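Tll0287 protein (Thermosynechococcus elongatus, PDB 5B82) binds a covalently attached heme c with His/Cys axial ligation in a PAS-like domain and probably serves a redox or sensory role. Local coordinates at residues D42-R45 with I46-S50. Sequence-based numbering, arbitrary orientation.
With HEC (heme c), chain B.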
loop_
_atom_site.group_PDB
_atom_site.type_symbol
_atom_site.label_atom_id
_atom_site.label_comp_id
_atom_site.label_asym_id
_atom_site.label_seq_id
_atom_site.Cartn_x
_atom_site.Cartn_y
_atom_site.Cartn_z
ATOM N N ASP A 42 6.512 -3.100 3.842
ATOM C CA ASP A 42 5.910 -2.104 4.718
ATOM C C ASP A 42 6.963 -1.374 5.571
ATOM O O ASP A 42 6.969 -0.135 5.679
ATOM C CB ASP A 42 4.861 -2.761 5.611
ATOM C CG ASP A 42 3.931 -1.749 6.245
ATOM O OD1 ASP A 42 3.339 -0.948 5.486
ATOM O OD2 ASP A 42 3.811 -1.743 7.494
ATOM N N GLN A 43 7.866 -2.148 6.155
ATOM C CA GLN A 43 8.921 -1.560 6.970
ATOM C C GLN A 43 9.846 -0.718 6.102
ATOM O O GLN A 43 10.426 0.270 6.565
ATOM C CB GLN A 43 9.687 -2.643 7.726
ATOM C CG GLN A 43 8.893 -3.241 8.885
ATOM C CD GLN A 43 8.715 -2.276 10.049
ATOM O OE1 GLN A 43 9.671 -1.642 10.495
ATOM N NE2 GLN A 43 7.485 -2.164 10.547
ATOM N N MET A 44 9.965 -1.093 4.833
ATOM C CA MET A 44 10.747 -0.294 3.898
ATOM C C MET A 44 10.107 1.063 3.702
ATOM O O MET A 44 10.788 2.096 3.808
ATOM C CB MET A 44 10.886 -0.985 2.544
ATOM C CG MET A 44 11.375 -0.051 1.432
ATOM S SD MET A 44 11.451 -0.922 -0.155
ATOM C CE MET A 44 11.357 0.448 -1.293
ATOM N N ARG A 45 8.805 1.081 3.411
ATOM C CA ARG A 45 8.165 2.390 3.247
ATOM C C ARG A 45 8.318 3.241 4.503
ATOM O O ARG A 45 8.702 4.415 4.432
ATOM C CB ARG A 45 6.682 2.277 2.900
ATOM C CG ARG A 45 6.128 3.590 2.329
ATOM C CD ARG A 45 4.642 3.763 2.623
ATOM N NE ARG A 45 3.896 2.541 2.333
ATOM C CZ ARG A 45 3.473 2.187 1.127
ATOM N NH1 ARG A 45 3.711 2.966 0.079
ATOM N NH2 ARG A 45 2.805 1.051 0.971
ATOM N N ILE A 46 8.008 2.640 5.651
ATOM C CA ILE A 46 8.096 3.361 6.919
ATOM C C ILE A 46 9.489 3.950 7.118
ATOM O O ILE A 46 9.648 5.099 7.550
ATOM C CB ILE A 46 7.711 2.440 8.084
ATOM C CG1 ILE A 46 6.193 2.262 8.102
ATOM C CG2 ILE A 46 8.194 3.006 9.408
ATOM C CD1 ILE A 46 5.723 1.080 8.919
ATOM N N GLY A 47 10.494 3.161 6.762
ATOM C CA GLY A 47 11.874 3.584 6.842
ATOM C C GLY A 47 12.189 4.763 5.947
ATOM O O GLY A 47 12.867 5.698 6.376
ATOM N N LEU A 48 11.710 4.735 4.707
ATOM C CA LEU A 48 11.972 5.863 3.807
ATOM C C LEU A 48 11.277 7.139 4.295
ATOM O O LEU A 48 11.851 8.229 4.262
ATOM C CB LEU A 48 11.566 5.533 2.368
ATOM C CG LEU A 48 12.435 4.453 1.721
ATOM C CD1 LEU A 48 11.903 4.044 0.348
ATOM C CD2 LEU A 48 13.866 4.943 1.630
ATOM N N ALA A 49 10.047 6.998 4.773
ATOM C CA ALA A 49 9.297 8.161 5.240
ATOM C C ALA A 49 9.792 8.712 6.576
ATOM O O ALA A 49 9.539 9.875 6.888
ATOM C CB ALA A 49 7.813 7.833 5.324
ATOM N N SER A 50 10.494 7.890 7.356
ATOM C CA SER A 50 10.845 8.251 8.743
ATOM C C SER A 50 11.608 9.564 8.951
ATOM O O SER A 50 11.526 10.162 10.023
ATOM C CB SER A 50 11.608 7.112 9.429
ATOM O OG SER A 50 12.934 7.025 8.944
HETATM FE FE HEC B . 2.756 7.483 -0.125
HETATM C CHA HEC B . 1.455 6.171 -2.974
HETATM C CHB HEC B . 1.019 5.072 1.713
HETATM C CHC HEC B . 4.197 8.567 2.745
HETATM C CHD HEC B . 4.146 10.103 -1.858
HETATM N NA HEC B . 1.425 5.951 -0.541
HETATM C C1A HEC B . 1.139 5.507 -1.816
HETATM C C2A HEC B . 0.438 4.242 -1.718
HETATM C C3A HEC B . 0.328 3.950 -0.416
HETATM C C4A HEC B . 0.935 5.012 0.344
HETATM C CMA HEC B . -0.336 2.714 0.212
HETATM C CAA HEC B . -0.067 3.380 -2.904
HETATM C CBA HEC B . -1.564 3.560 -3.153
HETATM C CGA HEC B . -1.811 4.810 -3.953
HETATM O O1A HEC B . -2.469 5.742 -3.429
HETATM O O2A HEC B . -1.323 4.900 -5.111
HETATM N NB HEC B . 2.604 6.926 1.843
HETATM C C1B HEC B . 1.888 5.884 2.394
HETATM C C2B HEC B . 2.209 5.793 3.803
HETATM C C3B HEC B . 3.079 6.764 4.087
HETATM C C4B HEC B . 3.354 7.488 2.863
HETATM C CMB HEC B . 1.596 4.778 4.802
HETATM C CAB HEC B . 3.708 7.062 5.469
HETATM C CBB HEC B . 4.634 5.901 5.914
HETATM N NC HEC B . 3.920 9.066 0.354
HETATM C C1C HEC B . 4.456 9.294 1.601
HETATM C C2C HEC B . 5.451 10.338 1.473
HETATM C C3C HEC B . 5.345 10.858 0.238
HETATM C C4C HEC B . 4.440 10.006 -0.512
HETATM C CMC HEC B . 6.122 11.009 2.695
HETATM C CAC HEC B . 6.111 12.076 -0.345
HETATM C CBC HEC B . 7.653 11.963 -0.306
HETATM N ND HEC B . 2.747 8.093 -2.079
HETATM C C1D HEC B . 3.511 9.132 -2.599
HETATM C C2D HEC B . 3.523 9.029 -4.045
HETATM C C3D HEC B . 2.674 7.807 -4.370
HETATM C C4D HEC B . 2.236 7.292 -3.101
HETATM C CMD HEC B . 4.234 9.953 -5.055
HETATM C CAD HEC B . 2.360 7.209 -5.758
HETATM C CBD HEC B . 3.491 6.223 -6.024
HETATM C CGD HEC B . 3.233 5.402 -7.268
HETATM O O1D HEC B . 3.173 5.978 -8.377
HETATM O O2D HEC B . 3.097 4.166 -7.137
#
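The last turns of helix 28-49 form one wall of the heme c pocket: spaced four residues apart, R45 and A49 face the heme from one side of the helix. A49 N donates to R45 O over 2.9 Å with an N-H...O angle of 166°, and A49 CB reaches heme atom CBB at 3.8 Å. R45 starts with CG anti to its own N (chi1 -163°) and bends at chi3 (-46°), which brings the chain across the porphyrin: CD sits 3.4 Å from heme C2B, and NH1 lies 3.5 Å from C4A. The guanidinium thus turns one face to the macrocycle, with heme CHB beneath its rim. NH2 is hydrogen-bonded to Q88 and Y176, and the Y176 hydroxyl also bonds D42 OD1, a shared hydroxyl that helps hold the guanidinium in this orientation. With alanine at R45, this part of the porphyrin face would probably lose its cover and Q88 its guanidinium partner. On the flank of the helix, I46 CD1 packs 3.7 Å from D42 OD2. M44 and L48 lie alongside each other, methyl CE of M44 4.0 Å from CD1 of L48, and both touch P70 of helix 69-82. R45 also lies beside C68, an axial ligand of the heme iron in the loop before helix 69-82, so that a helix end and loops together line the heme pocket of this PAS-like protein.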